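Local coordinates for long form salivary protein D7L1 (Culex quinquefasciatus, PDB 6V4C) that binds and sequesters adenine nucleotides, with highest affinity for ATP and ADP, inhibiting platelet aggregation and hemostasis in the host during mosquito blood feeding, at residues K171-N185 with A236-E249. Numbering follows the deposited sequence. Where two conformers were deposited one is given.
Sequences KHGFSDDPKFIKHSN and ARDYYKCIYDGLGE. With ZN (zinc ion), chain L.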
loop_
_atom_site.group_PDB
_atom_site.type_symbol
_atom_site.label_atom_id
_atom_site.label_comp_id
_atom_site.label_asym_id
_atom_site.label_seq_id
_atom_site.Cartn_x
_atom_site.Cartn_y
_atom_site.Cartn_z
ATOM N N LYS A 171 14.378 5.489 -18.447
ATOM C CA LYS A 171 14.815 6.829 -18.823
ATOM C C LYS A 171 13.644 7.792 -18.983
ATOM O O LYS A 171 13.721 8.941 -18.537
ATOM C CB LYS A 171 15.619 6.743 -20.120
ATOM C CG LYS A 171 16.442 7.971 -20.471
ATOM C CD LYS A 171 17.352 7.672 -21.657
ATOM C CE LYS A 171 18.316 8.812 -21.932
ATOM N NZ LYS A 171 19.419 8.381 -22.837
ATOM N N HIS A 172 12.556 7.346 -19.608
ATOM C CA HIS A 172 11.450 8.229 -19.941
ATOM C C HIS A 172 10.129 7.842 -19.293
ATOM O O HIS A 172 9.137 8.554 -19.486
ATOM C CB HIS A 172 11.280 8.312 -21.464
ATOM C CG HIS A 172 12.565 8.530 -22.203
ATOM N ND1 HIS A 172 13.211 9.747 -22.233
ATOM C CD2 HIS A 172 13.323 7.683 -22.939
ATOM C CE1 HIS A 172 14.312 9.641 -22.957
ATOM N NE2 HIS A 172 14.405 8.398 -23.394
ATOM N N GLY A 173 10.076 6.742 -18.545
ATOM C CA GLY A 173 8.844 6.338 -17.896
ATOM C C GLY A 173 7.769 5.805 -18.811
ATOM O O GLY A 173 6.628 5.640 -18.370
ATOM N N PHE A 174 8.089 5.531 -20.070
ATOM C CA PHE A 174 7.103 5.024 -21.010
ATOM C C PHE A 174 7.835 4.272 -22.110
ATOM O O PHE A 174 9.014 4.519 -22.378
ATOM C CB PHE A 174 6.257 6.158 -21.601
ATOM C CG PHE A 174 5.120 5.682 -22.454
ATOM C CD1 PHE A 174 3.958 5.202 -21.873
ATOM C CD2 PHE A 174 5.212 5.708 -23.836
ATOM C CE1 PHE A 174 2.908 4.759 -22.654
ATOM C CE2 PHE A 174 4.164 5.267 -24.623
ATOM C CZ PHE A 174 3.009 4.793 -24.030
ATOM N N SER A 175 7.122 3.341 -22.734
ATOM C CA SER A 175 7.675 2.582 -23.844
ATOM C C SER A 175 6.549 2.195 -24.785
ATOM O O SER A 175 5.442 1.871 -24.343
ATOM C CB SER A 175 8.395 1.321 -23.359
ATOM O OG SER A 175 8.738 0.480 -24.449
ATOM N N ASP A 176 6.844 2.228 -26.084
ATOM C CA ASP A 176 5.899 1.814 -27.112
ATOM C C ASP A 176 5.918 0.313 -27.360
ATOM O O ASP A 176 5.035 -0.190 -28.063
ATOM C CB ASP A 176 6.220 2.529 -28.426
ATOM C CG ASP A 176 7.660 2.322 -28.859
ATOM O OD1 ASP A 176 8.575 2.705 -28.097
ATOM O OD2 ASP A 176 7.881 1.762 -29.954
ATOM N N ASP A 177 6.894 -0.410 -26.809
ATOM C CA ASP A 177 7.045 -1.823 -27.108
ATOM C C ASP A 177 5.882 -2.622 -26.517
ATOM O O ASP A 177 5.224 -2.176 -25.575
ATOM C CB ASP A 177 8.386 -2.337 -26.584
ATOM C CG ASP A 177 8.346 -2.678 -25.109
ATOM O OD1 ASP A 177 8.266 -1.751 -24.274
ATOM O OD2 ASP A 177 8.391 -3.884 -24.787
ATOM N N PRO A 178 5.603 -3.810 -27.066
ATOM C CA PRO A 178 4.407 -4.553 -26.633
ATOM C C PRO A 178 4.442 -5.041 -25.192
ATOM O O PRO A 178 3.377 -5.271 -24.613
ATOM C CB PRO A 178 4.342 -5.727 -27.622
ATOM C CG PRO A 178 5.744 -5.879 -28.117
ATOM C CD PRO A 178 6.287 -4.483 -28.185
ATOM N N LYS A 179 5.630 -5.211 -24.599
ATOM C CA LYS A 179 5.717 -5.672 -23.219
ATOM C C LYS A 179 5.253 -4.618 -22.221
ATOM O O LYS A 179 4.940 -4.965 -21.078
ATOM C CB LYS A 179 7.153 -6.077 -22.879
ATOM C CG LYS A 179 7.690 -7.267 -23.649
ATOM C CD LYS A 179 9.204 -7.336 -23.504
ATOM C CE LYS A 179 9.749 -8.704 -23.871
ATOM N NZ LYS A 179 11.227 -8.756 -23.696
ATOM N N PHE A 180 5.210 -3.344 -22.621
ATOM C CA PHE A 180 4.847 -2.286 -21.684
ATOM C C PHE A 180 3.382 -2.345 -21.271
ATOM O O PHE A 180 3.021 -1.780 -20.231
ATOM C CB PHE A 180 5.194 -0.906 -22.249
ATOM C CG PHE A 180 5.114 0.198 -21.230
ATOM C CD1 PHE A 180 6.123 0.371 -20.297
ATOM C CD2 PHE A 180 4.023 1.054 -21.198
ATOM C CE1 PHE A 180 6.053 1.383 -19.352
ATOM C CE2 PHE A 180 3.944 2.069 -20.256
ATOM C CZ PHE A 180 4.961 2.233 -19.332
ATOM N N ILE A 181 2.530 -3.013 -22.049
ATOM C CA ILE A 181 1.142 -3.185 -21.631
ATOM C C ILE A 181 1.070 -4.037 -20.368
ATOM O O ILE A 181 0.371 -3.697 -19.407
ATOM C CB ILE A 181 0.294 -3.757 -22.782
ATOM C CG1 ILE A 181 0.200 -2.736 -23.920
ATOM C CG2 ILE A 181 -1.088 -4.134 -22.288
ATOM C CD1 ILE A 181 -0.638 -3.194 -25.093
ATOM N N LYS A 182 1.814 -5.144 -20.341
ATOM C CA LYS A 182 1.853 -5.977 -19.142
ATOM C C LYS A 182 2.561 -5.263 -17.998
ATOM O O LYS A 182 2.141 -5.368 -16.839
ATOM C CB LYS A 182 2.567 -7.296 -19.435
ATOM C CG LYS A 182 1.889 -8.204 -20.442
ATOM C CD LYS A 182 2.685 -9.496 -20.582
ATOM C CE LYS A 182 2.298 -10.283 -21.821
ATOM N NZ LYS A 182 3.209 -11.448 -22.011
ATOM N N HIS A 183 3.644 -4.547 -18.303
ATOM C CA HIS A 183 4.438 -3.911 -17.256
ATOM C C HIS A 183 3.665 -2.781 -16.588
ATOM O O HIS A 183 3.630 -2.685 -15.356
ATOM C CB HIS A 183 5.762 -3.407 -17.836
ATOM C CG HIS A 183 6.685 -2.823 -16.813
ATOM N ND1 HIS A 183 7.024 -1.487 -16.792
ATOM C CD2 HIS A 183 7.342 -3.392 -15.774
ATOM C CE1 HIS A 183 7.849 -1.258 -15.787
ATOM N NE2 HIS A 183 8.057 -2.398 -15.152
ATOM N N SER A 184 3.036 -1.916 -17.386
ATOM C CA SER A 184 2.276 -0.809 -16.812
ATOM C C SER A 184 1.014 -1.289 -16.106
ATOM O O SER A 184 0.558 -0.644 -15.156
ATOM C CB SER A 184 1.966 0.249 -17.874
ATOM O OG SER A 184 1.291 -0.318 -18.983
ATOM N N ASN A 185 0.438 -2.413 -16.540
ATOM C CA ASN A 185 -0.647 -3.008 -15.768
ATOM C C ASN A 185 -0.158 -3.446 -14.391
ATOM O O ASN A 185 -0.829 -3.216 -13.377
ATOM C CB ASN A 185 -1.254 -4.188 -16.530
ATOM C CG ASN A 185 -2.349 -4.888 -15.746
ATOM O OD1 ASN A 185 -3.448 -4.354 -15.581
ATOM N ND2 ASN A 185 -2.058 -6.090 -15.266
ATOM N N ALA A 236 -4.749 -0.190 -18.215
ATOM C CA ALA A 236 -3.803 0.530 -17.368
ATOM C C ALA A 236 -2.824 1.342 -18.204
ATOM O O ALA A 236 -2.552 2.510 -17.901
ATOM C CB ALA A 236 -3.059 -0.448 -16.457
ATOM N N ARG A 237 -2.292 0.742 -19.273
ATOM C CA ARG A 237 -1.352 1.450 -20.137
ATOM C C ARG A 237 -1.958 2.741 -20.669
ATOM O O ARG A 237 -1.301 3.789 -20.676
ATOM C CB ARG A 237 -0.923 0.537 -21.292
ATOM C CG ARG A 237 0.321 0.987 -22.065
ATOM C CD ARG A 237 0.003 1.993 -23.172
ATOM N NE ARG A 237 -1.120 1.569 -24.008
ATOM C CZ ARG A 237 -0.998 0.868 -25.131
ATOM N NH1 ARG A 237 0.199 0.506 -25.563
ATOM N NH2 ARG A 237 -2.077 0.530 -25.823
ATOM N N ASP A 238 -3.218 2.686 -21.111
ATOM C CA ASP A 238 -3.839 3.857 -21.723
ATOM C C ASP A 238 -4.066 4.967 -20.702
ATOM O O ASP A 238 -3.797 6.140 -20.986
ATOM C CB ASP A 238 -5.148 3.461 -22.409
ATOM C CG ASP A 238 -4.937 2.474 -23.546
ATOM O OD1 ASP A 238 -3.837 2.470 -24.142
ATOM O OD2 ASP A 238 -5.871 1.700 -23.844
ATOM N N TYR A 239 -4.564 4.622 -19.515
ATOM C CA TYR A 239 -4.730 5.632 -18.475
ATOM C C TYR A 239 -3.379 6.156 -18.000
ATOM O O TYR A 239 -3.223 7.357 -17.752
ATOM C CB TYR A 239 -5.534 5.061 -17.308
ATOM C CG TYR A 239 -7.026 5.018 -17.560
ATOM C CD1 TYR A 239 -7.771 6.189 -17.624
ATOM C CD2 TYR A 239 -7.690 3.808 -17.725
ATOM C CE1 TYR A 239 -9.138 6.159 -17.849
ATOM C CE2 TYR A 239 -9.058 3.769 -17.949
ATOM C CZ TYR A 239 -9.775 4.948 -18.012
ATOM O OH TYR A 239 -11.132 4.914 -18.236
ATOM N N TYR A 240 -2.401 5.260 -17.861
ATOM C CA TYR A 240 -1.035 5.661 -17.534
ATOM C C TYR A 240 -0.530 6.706 -18.519
ATOM O O TYR A 240 -0.001 7.751 -18.122
ATOM C CB TYR A 240 -0.155 4.409 -17.557
ATOM C CG TYR A 240 1.306 4.577 -17.198
ATOM C CD1 TYR A 240 2.212 5.090 -18.115
ATOM C CD2 TYR A 240 1.790 4.153 -15.967
ATOM C CE1 TYR A 240 3.546 5.219 -17.804
ATOM C CE2 TYR A 240 3.130 4.273 -15.646
ATOM C CZ TYR A 240 4.002 4.807 -16.571
ATOM O OH TYR A 240 5.338 4.932 -16.266
ATOM N N LYS A 241 -0.707 6.452 -19.818
ATOM C CA LYS A 241 -0.264 7.415 -20.821
ATOM C C LYS A 241 -1.080 8.701 -20.771
ATOM O O LYS A 241 -0.539 9.785 -21.023
ATOM C CB LYS A 241 -0.316 6.791 -22.217
ATOM C CG LYS A 241 0.374 7.617 -23.304
ATOM C CD LYS A 241 1.749 8.099 -22.834
ATOM C CE LYS A 241 2.656 8.481 -23.996
ATOM N NZ LYS A 241 2.099 9.577 -24.836
ATOM N N CYS A 242 -2.370 8.603 -20.440
ATOM C CA CYS A 242 -3.196 9.799 -20.314
ATOM C C CYS A 242 -2.702 10.697 -19.183
ATOM O O CYS A 242 -2.632 11.921 -19.338
ATOM C CB CYS A 242 -4.662 9.398 -20.124
ATOM S SG CYS A 242 -5.490 8.846 -21.664
ATOM N N ILE A 243 -2.344 10.105 -18.041
ATOM C CA ILE A 243 -1.778 10.877 -16.936
ATOM C C ILE A 243 -0.415 11.441 -17.320
ATOM O O ILE A 243 -0.094 12.599 -17.023
ATOM C CB ILE A 243 -1.690 9.998 -15.676
ATOM C CG1 ILE A 243 -3.070 9.450 -15.306
ATOM C CG2 ILE A 243 -1.070 10.777 -14.521
ATOM C CD1 ILE A 243 -3.014 8.215 -14.436
ATOM N N TYR A 244 0.410 10.621 -17.976
ATOM C CA TYR A 244 1.716 11.057 -18.464
ATOM C C TYR A 244 1.592 12.299 -19.340
ATOM O O TYR A 244 2.318 13.283 -19.154
ATOM C CB TYR A 244 2.330 9.897 -19.253
ATOM C CG TYR A 244 3.773 10.044 -19.683
ATOM C CD1 TYR A 244 4.119 10.812 -20.788
ATOM C CD2 TYR A 244 4.785 9.361 -19.018
ATOM C CE1 TYR A 244 5.434 10.926 -21.196
ATOM C CE2 TYR A 244 6.102 9.468 -19.420
ATOM C CZ TYR A 244 6.422 10.251 -20.509
ATOM O OH TYR A 244 7.733 10.356 -20.912
ATOM N N ASP A 245 0.669 12.272 -20.304
ATOM C CA ASP A 245 0.523 13.397 -21.222
ATOM C C ASP A 245 -0.049 14.622 -20.518
ATOM O O ASP A 245 0.348 15.754 -20.815
ATOM C CB ASP A 245 -0.357 13.000 -22.407
ATOM C CG ASP A 245 0.291 11.953 -23.288
ATOM O OD1 ASP A 245 1.538 11.861 -23.289
ATOM O OD2 ASP A 245 -0.446 11.221 -23.979
ATOM N N GLY A 246 -0.979 14.416 -19.584
ATOM C CA GLY A 246 -1.571 15.546 -18.886
ATOM C C GLY A 246 -0.578 16.279 -18.006
ATOM O O GLY A 246 -0.510 17.512 -18.016
ATOM N N LEU A 247 0.211 15.532 -17.231
ATOM C CA LEU A 247 1.192 16.149 -16.351
ATOM C C LEU A 247 2.476 16.528 -17.074
ATOM O O LEU A 247 3.180 17.436 -16.622
ATOM C CB LEU A 247 1.525 15.207 -15.189
ATOM C CG LEU A 247 0.391 14.853 -14.224
ATOM C CD1 LEU A 247 0.835 13.768 -13.259
ATOM C CD2 LEU A 247 -0.078 16.082 -13.458
ATOM N N GLY A 248 2.794 15.868 -18.184
ATOM C CA GLY A 248 4.085 16.039 -18.820
ATOM C C GLY A 248 5.140 15.127 -18.230
ATOM O O GLY A 248 5.023 14.718 -17.072
ATOM N N GLU A 249 6.176 14.807 -19.010
ATOM C CA GLU A 249 7.158 13.820 -18.568
ATOM C C GLU A 249 7.856 14.253 -17.284
ATOM O O GLU A 249 8.041 13.445 -16.371
ATOM C CB GLU A 249 8.187 13.559 -19.668
ATOM C CG GLU A 249 9.330 12.644 -19.231
ATOM C CD GLU A 249 10.401 12.505 -20.285
ATOM O OE1 GLU A 249 10.813 13.537 -20.852
ATOM O OE2 GLU A 249 10.821 11.361 -20.555
HETATM ZN ZN ZN L . 12.497 11.627 -21.642
HETATM O O HOH W 1 2.960 0.804 -24.693
HETATM O O HOH W 2 -2.098 -2.126 -19.726
HETATM O O HOH W 3 -4.982 -3.019 -17.545
#
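Helix 179-185 crosses helix 236-247 at 80°, their axes 8.6 Å apart at closest approach and S184 and N185 lying against R237 and A236, while G173 and F174, earlier in the chain, lie along Y240, K241 and Y244. Two tyrosines of helix 236-247 reach the backbone where helix 164-172 ends: Y244 OH donates to H172 O at 2.7 Å, in the carbonyl plane, and Y240 OH to G173 O at 2.6 Å, tilted 21° from it. G173, with positive phi, is the first residue to leave the helix, and the two successive carbonyls at this exit each accept a tyrosine hydroxyl. F174, its CG anti to the backbone N, lays its ring under the bent chain of K241, whose CE sits 3.6 Å from the ring centroid in a CH-pi contact; K241 NZ is turned on to a salt bridge with D245. F180 and Y240 form an edge-to-face pair, F180 CZ 3.6 Å from Y240 CE1, planes at 75°. R237 bends at chi2 and chi3 so that I181 CG1 packs over one face of its guanidinium, 3.6 Å from R237 NH1, while NE and NH2 both grip D238 OD1, side-on; a water joins NH1 to S175 O. Where the helices come closest, S184 OG, hydrogen-bonded back to F180 O, lies against CB of R237, and A236 CB packs on the backbone of N185. At the far end a zinc ion bridges H172 ND1 (2.1 Å) and E249 OE2 (2.0 Å), with imidazole and carboxylate nearly coplanar. The contact thus ties helices 164-172 and 179-190 of the second PBP/GOBP-family region to helix 235-247, which C242 links by a disulfide to C228, and, through the zinc ion, to the start of helix 249-263, whose F252 and L256 also pack on Y240; V169 of helix 164-172 packs on F180.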